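Local coordinates for sugar fermentation stimulation protein homolog (Pyrococcus furiosus, PDB 4DA2) that probably binds DNA, joining an OB fold to a calcium-binding domain of the PD-(D/E)xK nuclease type, at residues A[7-18]-A[47-57]; A[127-136]-A[168-176]. The protein carries 1 engineered substitution. All coordinates share one frame; numbering follows the deposited sequence.

Interaction 1: residues A[7-18]-A[47-57]; sequences VSPLFPCIFLRR and MIPGRIGYCTP
Phe15 and Met47 make the main side-chain contact between 7-18 and 47-57. The Met47 sulfur approaches the ring obliquely, SD 3.5 Å from Phe15 CZ, in a Met-aromatic contact, while the carbonyl oxygen of Ile48 lies at the ring edge, 3.6 Å from Phe15 CD2. The first torsion of Phe15 (-174°) sets CG opposite the backbone N, which brings the CE2–CZ side of the ring to Met47. Cutting Phe15 back to alanine is likely to leave the Met47 sulfur without its aromatic partner and open a gap beside it. Met47 CE also lies over one face of the Arg18 guanidinium, whose NH2 and NH1 are hydrogen-bonded to the carbonyl oxygens of Arg21 and Gly41. In the backbone, Phe15 N bonds to Arg51 O at 2.8 Å and Gly50 N returns to Phe15 O, tying the type II turn from Ile48 to Arg51 to strand 11-18. Farther along the antiparallel pair, Cys13 SG sits 3.7 Å from Cys55 SG, too far for a disulfide, and Gly53 leaves room for Cys13. At the far end Thr56 OG1 donates to Pro9 O at 2.7 Å, in the carbonyl plane. Within the OB domain, strand 11-18 also pairs with strand 23-28, and strand 52-57 with strand 65-72.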
loop_
_atom_site.group_PDB
_atom_site.type_symbol
_atom_site.label_atom_id
_atom_site.label_comp_id
_atom_site.label_asym_id
_atom_site.label_seq_id
_atom_site.Cartn_x
_atom_site.Cartn_y
_atom_site.Cartn_z
ATOM N N VAL A 7 -8.087 -12.974 -5.321
ATOM C CA VAL A 7 -8.024 -13.477 -3.963
ATOM C C VAL A 7 -9.241 -14.371 -3.738
ATOM O O VAL A 7 -10.376 -13.950 -3.946
ATOM C CB VAL A 7 -8.025 -12.317 -2.956
ATOM C CG1 VAL A 7 -8.179 -12.822 -1.518
ATOM C CG2 VAL A 7 -6.759 -11.490 -3.112
ATOM N N SER A 8 -8.985 -15.603 -3.319
ATOM C CA SER A 8 -10.036 -16.582 -3.049
ATOM C C SER A 8 -9.646 -17.439 -1.818
ATOM O O SER A 8 -8.482 -17.818 -1.691
ATOM C CB SER A 8 -10.180 -17.483 -4.285
ATOM O OG SER A 8 -11.350 -18.266 -4.188
ATOM N N PRO A 9 -10.593 -17.703 -0.894
ATOM C CA PRO A 9 -11.955 -17.163 -0.816
ATOM C C PRO A 9 -12.006 -15.794 -0.128
ATOM O O PRO A 9 -11.103 -15.442 0.634
ATOM C CB PRO A 9 -12.684 -18.190 0.059
ATOM C CG PRO A 9 -11.642 -18.746 0.926
ATOM C CD PRO A 9 -10.339 -18.696 0.171
ATOM N N LEU A 10 -13.082 -15.059 -0.369
ATOM C CA LEU A 10 -13.264 -13.738 0.176
ATOM C C LEU A 10 -14.538 -13.767 1.013
ATOM O O LEU A 10 -15.599 -14.136 0.511
ATOM C CB LEU A 10 -13.341 -12.711 -0.967
ATOM C CG LEU A 10 -13.056 -11.257 -0.619
ATOM C CD1 LEU A 10 -11.673 -11.109 0.011
ATOM C CD2 LEU A 10 -13.217 -10.371 -1.875
ATOM N N PHE A 11 -14.427 -13.435 2.299
ATOM C CA PHE A 11 -15.592 -13.444 3.198
ATOM C C PHE A 11 -16.007 -12.032 3.623
ATOM O O PHE A 11 -15.218 -11.335 4.253
ATOM C CB PHE A 11 -15.309 -14.295 4.456
ATOM C CG PHE A 11 -14.970 -15.735 4.161
ATOM C CD1 PHE A 11 -15.825 -16.527 3.390
ATOM C CD2 PHE A 11 -13.808 -16.309 4.676
ATOM C CE1 PHE A 11 -15.518 -17.865 3.118
ATOM C CE2 PHE A 11 -13.494 -17.647 4.406
ATOM C CZ PHE A 11 -14.351 -18.423 3.628
ATOM N N PRO A 12 -17.246 -11.606 3.286
ATOM C CA PRO A 12 -17.732 -10.360 3.885
ATOM C C PRO A 12 -17.839 -10.554 5.401
ATOM O O PRO A 12 -18.088 -11.671 5.866
ATOM C CB PRO A 12 -19.128 -10.169 3.262
ATOM C CG PRO A 12 -19.514 -11.510 2.745
ATOM C CD PRO A 12 -18.249 -12.242 2.412
ATOM N N CYS A 13 -17.613 -9.484 6.152
ATOM C CA CYS A 13 -17.668 -9.531 7.605
ATOM C C CYS A 13 -18.102 -8.161 8.096
ATOM O O CYS A 13 -18.105 -7.188 7.318
ATOM C CB CYS A 13 -16.294 -9.925 8.181
ATOM S SG CYS A 13 -14.998 -8.671 7.944
ATOM N N ILE A 14 -18.519 -8.088 9.359
ATOM C CA ILE A 14 -18.807 -6.819 9.997
ATOM C C ILE A 14 -17.659 -6.469 10.913
ATOM O O ILE A 14 -17.283 -7.267 11.787
ATOM C CB ILE A 14 -20.150 -6.839 10.803
ATOM C CG1 ILE A 14 -21.310 -7.280 9.900
ATOM C CG2 ILE A 14 -20.390 -5.456 11.473
ATOM C CD1 ILE A 14 -22.579 -7.687 10.645
ATOM N N PHE A 15 -17.102 -5.278 10.724
ATOM C CA PHE A 15 -16.056 -4.818 11.617
ATOM C C PHE A 15 -16.651 -4.461 12.969
ATOM O O PHE A 15 -17.615 -3.700 13.045
ATOM C CB PHE A 15 -15.295 -3.626 11.038
ATOM C CG PHE A 15 -14.128 -3.225 11.875
ATOM C CD1 PHE A 15 -12.961 -3.968 11.856
ATOM C CD2 PHE A 15 -14.200 -2.107 12.714
ATOM C CE1 PHE A 15 -11.862 -3.618 12.682
ATOM C CE2 PHE A 15 -13.113 -1.752 13.516
ATOM C CZ PHE A 15 -11.944 -2.503 13.504
ATOM N N LEU A 16 -16.089 -5.032 14.036
ATOM C CA LEU A 16 -16.604 -4.757 15.387
ATOM C C LEU A 16 -15.719 -3.764 16.094
ATOM O O LEU A 16 -16.175 -2.666 16.472
ATOM C CB LEU A 16 -16.721 -6.068 16.202
ATOM C CG LEU A 16 -17.676 -7.090 15.554
ATOM C CD1 LEU A 16 -17.689 -8.415 16.316
ATOM C CD2 LEU A 16 -19.097 -6.540 15.406
ATOM N N ARG A 17 -14.443 -4.119 16.258
ATOM C CA ARG A 17 -13.510 -3.219 16.936
ATOM C C ARG A 17 -12.041 -3.562 16.719
ATOM O O ARG A 17 -11.671 -4.712 16.462
ATOM C CB ARG A 17 -13.832 -3.069 18.436
ATOM C CG ARG A 17 -13.540 -4.288 19.279
ATOM C CD ARG A 17 -14.042 -4.112 20.720
ATOM N NE ARG A 17 -13.863 -5.345 21.496
ATOM C CZ ARG A 17 -12.778 -5.658 22.204
ATOM N NH1 ARG A 17 -11.728 -4.848 22.241
ATOM N NH2 ARG A 17 -12.742 -6.801 22.883
ATOM N N ARG A 18 -11.203 -2.536 16.799
ATOM C CA ARG A 18 -9.785 -2.754 16.690
ATOM C C ARG A 18 -9.237 -3.038 18.084
ATOM O O ARG A 18 -9.485 -2.284 19.018
ATOM C CB ARG A 18 -9.099 -1.549 16.018
ATOM C CG ARG A 18 -7.724 -1.886 15.486
ATOM C CD ARG A 18 -7.190 -0.813 14.556
ATOM N NE ARG A 18 -5.921 -1.232 13.958
ATOM C CZ ARG A 18 -5.197 -0.490 13.121
ATOM N NH1 ARG A 18 -5.621 0.716 12.767
ATOM N NH2 ARG A 18 -4.052 -0.953 12.629
ATOM N N MET A 47 -12.142 1.818 10.166
ATOM C CA MET A 47 -12.249 1.010 11.396
ATOM C C MET A 47 -13.366 1.543 12.264
ATOM O O MET A 47 -13.104 2.069 13.350
ATOM C CB MET A 47 -10.945 1.076 12.198
ATOM C CG MET A 47 -9.701 0.709 11.428
ATOM S SD MET A 47 -9.470 -1.062 11.431
ATOM C CE MET A 47 -8.196 -1.283 10.182
ATOM N N ILE A 48 -14.600 1.410 11.774
ATOM C CA ILE A 48 -15.795 1.932 12.448
ATOM C C ILE A 48 -16.728 0.748 12.699
ATOM O O ILE A 48 -17.034 -0.010 11.774
ATOM C CB ILE A 48 -16.524 3.018 11.572
ATOM C CG1 ILE A 48 -15.594 4.209 11.281
ATOM C CG2 ILE A 48 -17.875 3.469 12.199
ATOM C CD1 ILE A 48 -15.437 5.191 12.406
ATOM N N PRO A 49 -17.172 0.567 13.961
ATOM C CA PRO A 49 -18.095 -0.541 14.251
ATOM C C PRO A 49 -19.303 -0.548 13.303
ATOM O O PRO A 49 -19.945 0.504 13.092
ATOM C CB PRO A 49 -18.508 -0.289 15.711
ATOM C CG PRO A 49 -17.323 0.436 16.313
ATOM C CD PRO A 49 -16.778 1.304 15.180
ATOM N N GLY A 50 -19.570 -1.690 12.681
ATOM C CA GLY A 50 -20.715 -1.837 11.784
ATOM C C GLY A 50 -20.360 -1.822 10.301
ATOM O O GLY A 50 -21.159 -2.264 9.459
ATOM N N ARG A 51 -19.158 -1.334 9.978
ATOM C CA ARG A 51 -18.681 -1.265 8.578
ATOM C C ARG A 51 -18.400 -2.637 8.011
ATOM O O ARG A 51 -17.921 -3.515 8.720
ATOM C CB ARG A 51 -17.417 -0.412 8.504
ATOM C CG ARG A 51 -17.634 1.084 8.712
ATOM C CD ARG A 51 -18.111 1.733 7.408
ATOM N NE ARG A 51 -17.909 3.181 7.397
ATOM C CZ ARG A 51 -18.741 4.066 7.934
ATOM N NH1 ARG A 51 -19.856 3.667 8.538
ATOM N NH2 ARG A 51 -18.451 5.358 7.873
ATOM N N ILE A 52 -18.714 -2.832 6.730
ATOM C CA ILE A 52 -18.465 -4.105 6.082
ATOM C C ILE A 52 -17.004 -4.213 5.657
ATOM O O ILE A 52 -16.514 -3.360 4.926
ATOM C CB ILE A 52 -19.379 -4.291 4.860
ATOM C CG1 ILE A 52 -20.863 -4.094 5.245
ATOM C CG2 ILE A 52 -19.128 -5.649 4.211
ATOM C CD1 ILE A 52 -21.346 -4.983 6.426
ATOM N N GLY A 53 -16.323 -5.254 6.140
ATOM C CA GLY A 53 -14.961 -5.592 5.698
ATOM C C GLY A 53 -14.985 -6.877 4.893
ATOM O O GLY A 53 -16.037 -7.493 4.713
ATOM N N TYR A 54 -13.815 -7.268 4.402
ATOM C CA TYR A 54 -13.627 -8.497 3.646
ATOM C C TYR A 54 -12.406 -9.193 4.196
ATOM O O TYR A 54 -11.354 -8.568 4.348
ATOM C CB TYR A 54 -13.509 -8.213 2.142
ATOM C CG TYR A 54 -14.835 -7.790 1.620
ATOM C CD1 TYR A 54 -15.734 -8.715 1.100
ATOM C CD2 TYR A 54 -15.235 -6.456 1.731
ATOM C CE1 TYR A 54 -17.015 -8.278 0.650
ATOM C CE2 TYR A 54 -16.459 -6.032 1.296
ATOM C CZ TYR A 54 -17.340 -6.922 0.767
ATOM O OH TYR A 54 -18.558 -6.387 0.391
ATOM N N CYS A 55 -12.569 -10.483 4.554
ATOM C CA CYS A 55 -11.499 -11.289 5.133
ATOM C C CYS A 55 -11.130 -12.454 4.206
ATOM O O CYS A 55 -11.925 -12.827 3.355
ATOM C CB CYS A 55 -11.929 -11.879 6.493
ATOM S SG CYS A 55 -11.866 -10.717 7.839
ATOM N N THR A 56 -9.918 -12.974 4.353
ATOM C CA THR A 56 -9.535 -14.239 3.728
ATOM C C THR A 56 -8.850 -15.130 4.772
ATOM O O THR A 56 -8.252 -14.612 5.718
ATOM C CB THR A 56 -8.640 -14.025 2.484
ATOM O OG1 THR A 56 -8.649 -15.225 1.697
ATOM C CG2 THR A 56 -7.200 -13.649 2.859
ATOM N N PRO A 57 -8.959 -16.481 4.625
ATOM C CA PRO A 57 -8.368 -17.349 5.647
ATOM C C PRO A 57 -6.861 -17.258 5.591
ATOM O O PRO A 57 -6.310 -16.876 4.564
ATOM C CB PRO A 57 -8.825 -18.761 5.237
ATOM C CG PRO A 57 -10.009 -18.548 4.369
ATOM C CD PRO A 57 -9.724 -17.265 3.637
#

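Interaction 2: residues A[127-136]-A[168-176]; sequences EIFVETKSAV and KRAMIVFIG. With CA (calcium ion), chain C.
Lys133 sets CG opposite its carbonyl carbon (chi1 -59°), which lays CG against Ile172 CD1 at 3.9 Å, and further bends at chi2 and chi4 turn NZ back to Glu131. The Glu-Thr-Lys sequence of 131-133 fits the (D/E)xK part of the PD-(D/E)xK motif, set here on a strand parallel to 169-176. Glu131, with CG anti to the backbone N (chi1 175°) and a bend at chi2, meets the lysine in a salt bridge, Lys133 NZ reaching Glu131 OE2 at 2.8 Å from above the carboxylate plane. His156 of helix 151-165 gives NZ a second partner. Seven backbone hydrogen bonds join the strands, among them Val173 N to Glu131 O and Lys133 N to Val173 O, so the bonds on both sides of Thr132 fix the metal-binding run against its neighbour. On the other face of the sheet Val130 CG1 packs on Val173 CG2 at 3.9 Å, where Phe88 of helix 81-93 covers Val130 and Thr132. Glu131 OE2 and Thr132 O bind a calcium ion that Asp118 also ligates; Asp118 binds the second calcium ion with Glu109. Water 2 bridges from the first ion to Lys133 NZ, 2.7 Å from the nitrogen.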
loop_
_atom_site.group_PDB
_atom_site.type_symbol
_atom_site.label_atom_id
_atom_site.label_comp_id
_atom_site.label_asym_id
_atom_site.label_seq_id
_atom_site.Cartn_x
_atom_site.Cartn_y
_atom_site.Cartn_z
ATOM N N GLU A 127 20.505 -1.180 -11.221
ATOM C CA GLU A 127 19.585 -1.550 -10.152
ATOM C C GLU A 127 18.814 -0.343 -9.650
ATOM O O GLU A 127 19.233 0.800 -9.859
ATOM C CB GLU A 127 20.345 -2.157 -8.985
ATOM C CG GLU A 127 20.993 -3.494 -9.275
ATOM C CD GLU A 127 21.891 -3.926 -8.129
ATOM O OE1 GLU A 127 22.214 -3.062 -7.279
ATOM O OE2 GLU A 127 22.256 -5.122 -8.074
ATOM N N ILE A 128 17.665 -0.604 -9.021
ATOM C CA ILE A 128 16.853 0.447 -8.411
ATOM C C ILE A 128 16.237 -0.058 -7.104
ATOM O O ILE A 128 15.704 -1.181 -7.023
ATOM C CB ILE A 128 15.755 1.005 -9.397
ATOM C CG1 ILE A 128 14.973 2.170 -8.762
ATOM C CG2 ILE A 128 14.832 -0.124 -9.896
ATOM C CD1 ILE A 128 13.980 2.900 -9.716
ATOM N N PHE A 129 16.346 0.772 -6.068
ATOM C CA PHE A 129 15.647 0.515 -4.802
ATOM C C PHE A 129 14.245 1.106 -4.877
ATOM O O PHE A 129 14.079 2.277 -5.260
ATOM C CB PHE A 129 16.419 1.149 -3.646
ATOM C CG PHE A 129 17.687 0.438 -3.319
ATOM C CD1 PHE A 129 17.665 -0.709 -2.515
ATOM C CD2 PHE A 129 18.903 0.870 -3.868
ATOM C CE1 PHE A 129 18.875 -1.393 -2.202
ATOM C CE2 PHE A 129 20.108 0.192 -3.577
ATOM C CZ PHE A 129 20.087 -0.945 -2.754
ATOM N N VAL A 130 13.246 0.299 -4.525
ATOM C CA VAL A 130 11.850 0.742 -4.578
ATOM C C VAL A 130 11.155 0.508 -3.236
ATOM O O VAL A 130 11.174 -0.614 -2.717
ATOM C CB VAL A 130 11.061 0.048 -5.733
ATOM C CG1 VAL A 130 9.604 0.538 -5.742
ATOM C CG2 VAL A 130 11.737 0.302 -7.067
ATOM N N GLU A 131 10.591 1.584 -2.666
ATOM C CA GLU A 131 9.778 1.503 -1.460
ATOM C C GLU A 131 8.321 1.737 -1.855
ATOM O O GLU A 131 8.024 2.678 -2.624
ATOM C CB GLU A 131 10.245 2.545 -0.419
ATOM C CG GLU A 131 9.392 2.653 0.859
ATOM C CD GLU A 131 9.340 1.340 1.642
ATOM O OE1 GLU A 131 10.310 0.550 1.530
ATOM O OE2 GLU A 131 8.311 1.085 2.334
ATOM N N THR A 132 7.426 0.870 -1.374
ATOM C CA THR A 132 6.004 1.050 -1.666
ATOM C C THR A 132 5.279 1.448 -0.391
ATOM O O THR A 132 5.604 0.938 0.699
ATOM C CB THR A 132 5.363 -0.187 -2.337
ATOM O OG1 THR A 132 5.450 -1.307 -1.446
ATOM C CG2 THR A 132 6.092 -0.526 -3.630
ATOM N N LYS A 133 4.365 2.411 -0.492
ATOM C CA LYS A 133 3.569 2.829 0.688
ATOM C C LYS A 133 2.063 2.767 0.453
ATOM O O LYS A 133 1.603 3.045 -0.639
ATOM C CB LYS A 133 3.939 4.251 1.103
ATOM C CG LYS A 133 5.422 4.401 1.465
ATOM C CD LYS A 133 5.610 4.562 2.935
ATOM C CE LYS A 133 7.077 4.522 3.337
ATOM N NZ LYS A 133 7.335 3.183 3.953
ATOM N N SER A 134 1.315 2.396 1.495
ATOM C CA SER A 134 -0.143 2.393 1.420
ATOM C C SER A 134 -0.681 3.818 1.379
ATOM O O SER A 134 -0.315 4.654 2.219
ATOM C CB SER A 134 -0.725 1.682 2.630
ATOM O OG SER A 134 -2.157 1.692 2.582
ATOM N N ALA A 135 -1.566 4.082 0.421
ATOM C CA ALA A 135 -2.253 5.380 0.348
ATOM C C ALA A 135 -3.750 5.206 0.234
ATOM O O ALA A 135 -4.323 5.260 -0.861
ATOM C CB ALA A 135 -1.711 6.220 -0.825
ATOM N N VAL A 136 -4.392 4.952 1.363
ATOM C CA VAL A 136 -5.823 4.623 1.340
ATOM C C VAL A 136 -6.667 5.640 2.127
ATOM O O VAL A 136 -7.828 5.356 2.503
ATOM C CB VAL A 136 -6.115 3.138 1.738
ATOM C CG1 VAL A 136 -5.528 2.180 0.660
ATOM C CG2 VAL A 136 -5.562 2.800 3.132
ATOM N N LYS A 168 22.424 6.956 -6.863
ATOM C CA LYS A 168 21.798 5.655 -7.085
ATOM C C LYS A 168 20.327 5.847 -7.454
ATOM O O LYS A 168 19.721 6.885 -7.131
ATOM C CB LYS A 168 21.949 4.746 -5.873
ATOM C CG LYS A 168 23.385 4.268 -5.667
ATOM C CD LYS A 168 23.684 4.102 -4.201
ATOM C CE LYS A 168 25.078 3.531 -3.983
ATOM N NZ LYS A 168 25.284 3.138 -2.561
ATOM N N ARG A 169 19.752 4.844 -8.107
ATOM C CA ARG A 169 18.357 4.927 -8.533
ATOM C C ARG A 169 17.448 4.563 -7.358
ATOM O O ARG A 169 17.600 3.499 -6.705
ATOM C CB ARG A 169 18.103 4.006 -9.746
ATOM C CG ARG A 169 18.920 4.377 -11.017
ATOM C CD ARG A 169 18.261 5.539 -11.754
ATOM N NE ARG A 169 16.857 5.236 -12.027
ATOM C CZ ARG A 169 15.866 6.124 -12.026
ATOM N NH1 ARG A 169 16.099 7.409 -11.770
ATOM N NH2 ARG A 169 14.633 5.720 -12.286
ATOM N N ALA A 170 16.495 5.448 -7.094
ATOM C CA ALA A 170 15.575 5.258 -5.998
ATOM C C ALA A 170 14.168 5.686 -6.419
ATOM O O ALA A 170 14.000 6.666 -7.166
ATOM C CB ALA A 170 16.034 6.055 -4.774
ATOM N N MET A 171 13.170 4.950 -5.929
ATOM C CA MET A 171 11.751 5.197 -6.258
ATOM C C MET A 171 10.845 4.939 -5.064
ATOM O O MET A 171 11.062 3.980 -4.300
ATOM C CB MET A 171 11.291 4.298 -7.420
ATOM C CG MET A 171 9.859 4.551 -7.858
ATOM S SD MET A 171 9.352 3.474 -9.222
ATOM C CE MET A 171 10.046 4.438 -10.555
ATOM N N ILE A 172 9.861 5.826 -4.876
ATOM C CA ILE A 172 8.759 5.560 -3.968
ATOM C C ILE A 172 7.471 5.443 -4.752
ATOM O O ILE A 172 7.180 6.249 -5.635
ATOM C CB ILE A 172 8.658 6.583 -2.763
ATOM C CG1 ILE A 172 7.594 6.160 -1.743
ATOM C CG2 ILE A 172 8.403 8.029 -3.241
ATOM C CD1 ILE A 172 7.717 6.920 -0.429
ATOM N N VAL A 173 6.716 4.398 -4.442
ATOM C CA VAL A 173 5.457 4.134 -5.131
ATOM C C VAL A 173 4.339 4.114 -4.118
ATOM O O VAL A 173 4.333 3.253 -3.216
ATOM C CB VAL A 173 5.494 2.797 -5.869
ATOM C CG1 VAL A 173 4.134 2.554 -6.582
ATOM C CG2 VAL A 173 6.657 2.735 -6.902
ATOM N N PHE A 174 3.381 5.029 -4.265
ATOM C CA PHE A 174 2.196 5.036 -3.413
ATOM C C PHE A 174 1.109 4.146 -4.023
ATOM O O PHE A 174 0.742 4.282 -5.189
ATOM C CB PHE A 174 1.726 6.495 -3.197
ATOM C CG PHE A 174 2.731 7.324 -2.475
ATOM C CD1 PHE A 174 2.853 7.218 -1.092
ATOM C CD2 PHE A 174 3.616 8.157 -3.165
ATOM C CE1 PHE A 174 3.809 7.955 -0.387
ATOM C CE2 PHE A 174 4.567 8.930 -2.452
ATOM C CZ PHE A 174 4.674 8.805 -1.073
ATOM N N ILE A 175 0.620 3.209 -3.223
ATOM C CA ILE A 175 -0.421 2.297 -3.671
ATOM C C ILE A 175 -1.771 2.862 -3.216
ATOM O O ILE A 175 -2.177 2.715 -2.041
ATOM C CB ILE A 175 -0.190 0.859 -3.111
ATOM C CG1 ILE A 175 1.242 0.375 -3.440
ATOM C CG2 ILE A 175 -1.236 -0.080 -3.678
ATOM C CD1 ILE A 175 1.579 0.292 -4.955
ATOM N N GLY A 176 -2.438 3.537 -4.152
ATOM C CA GLY A 176 -3.752 4.160 -3.932
ATOM C C GLY A 176 -4.797 3.092 -4.144
ATOM O O GLY A 176 -5.550 3.100 -5.143
HETATM CA CA CA C . 6.591 -0.536 2.260
HETATM O O HOH W 1 21.367 2.393 -8.487
HETATM O O HOH W 2 5.772 0.988 3.949
HETATM O O HOH W 3 7.358 -1.499 4.559
HETATM O O HOH W 4 5.423 -2.597 1.586
#

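Interactions 1 and 2 belong to different sheets, on opposite sides of the chain's centre, with their own centres 27 Å apart and their nearest atoms about 9 Å apart. Interaction 1 is partly buried and joins antiparallel strands of the OB domain, with prolines, a turn and sulfur-aromatic packing, many of its residues exposed. Interaction 2 is mostly buried, pairs parallel strands of the nuclease-like domain, and combines aliphatic packing with a charged metal site. They share no strand, yet Asn39, whose carbonyl oxygen weakly accepts from Arg18 of interaction 1, also makes a weak side-chain hydrogen bond to Ser134 of interaction 2, whose OG is held chiefly by Gln84 of helix 81-93.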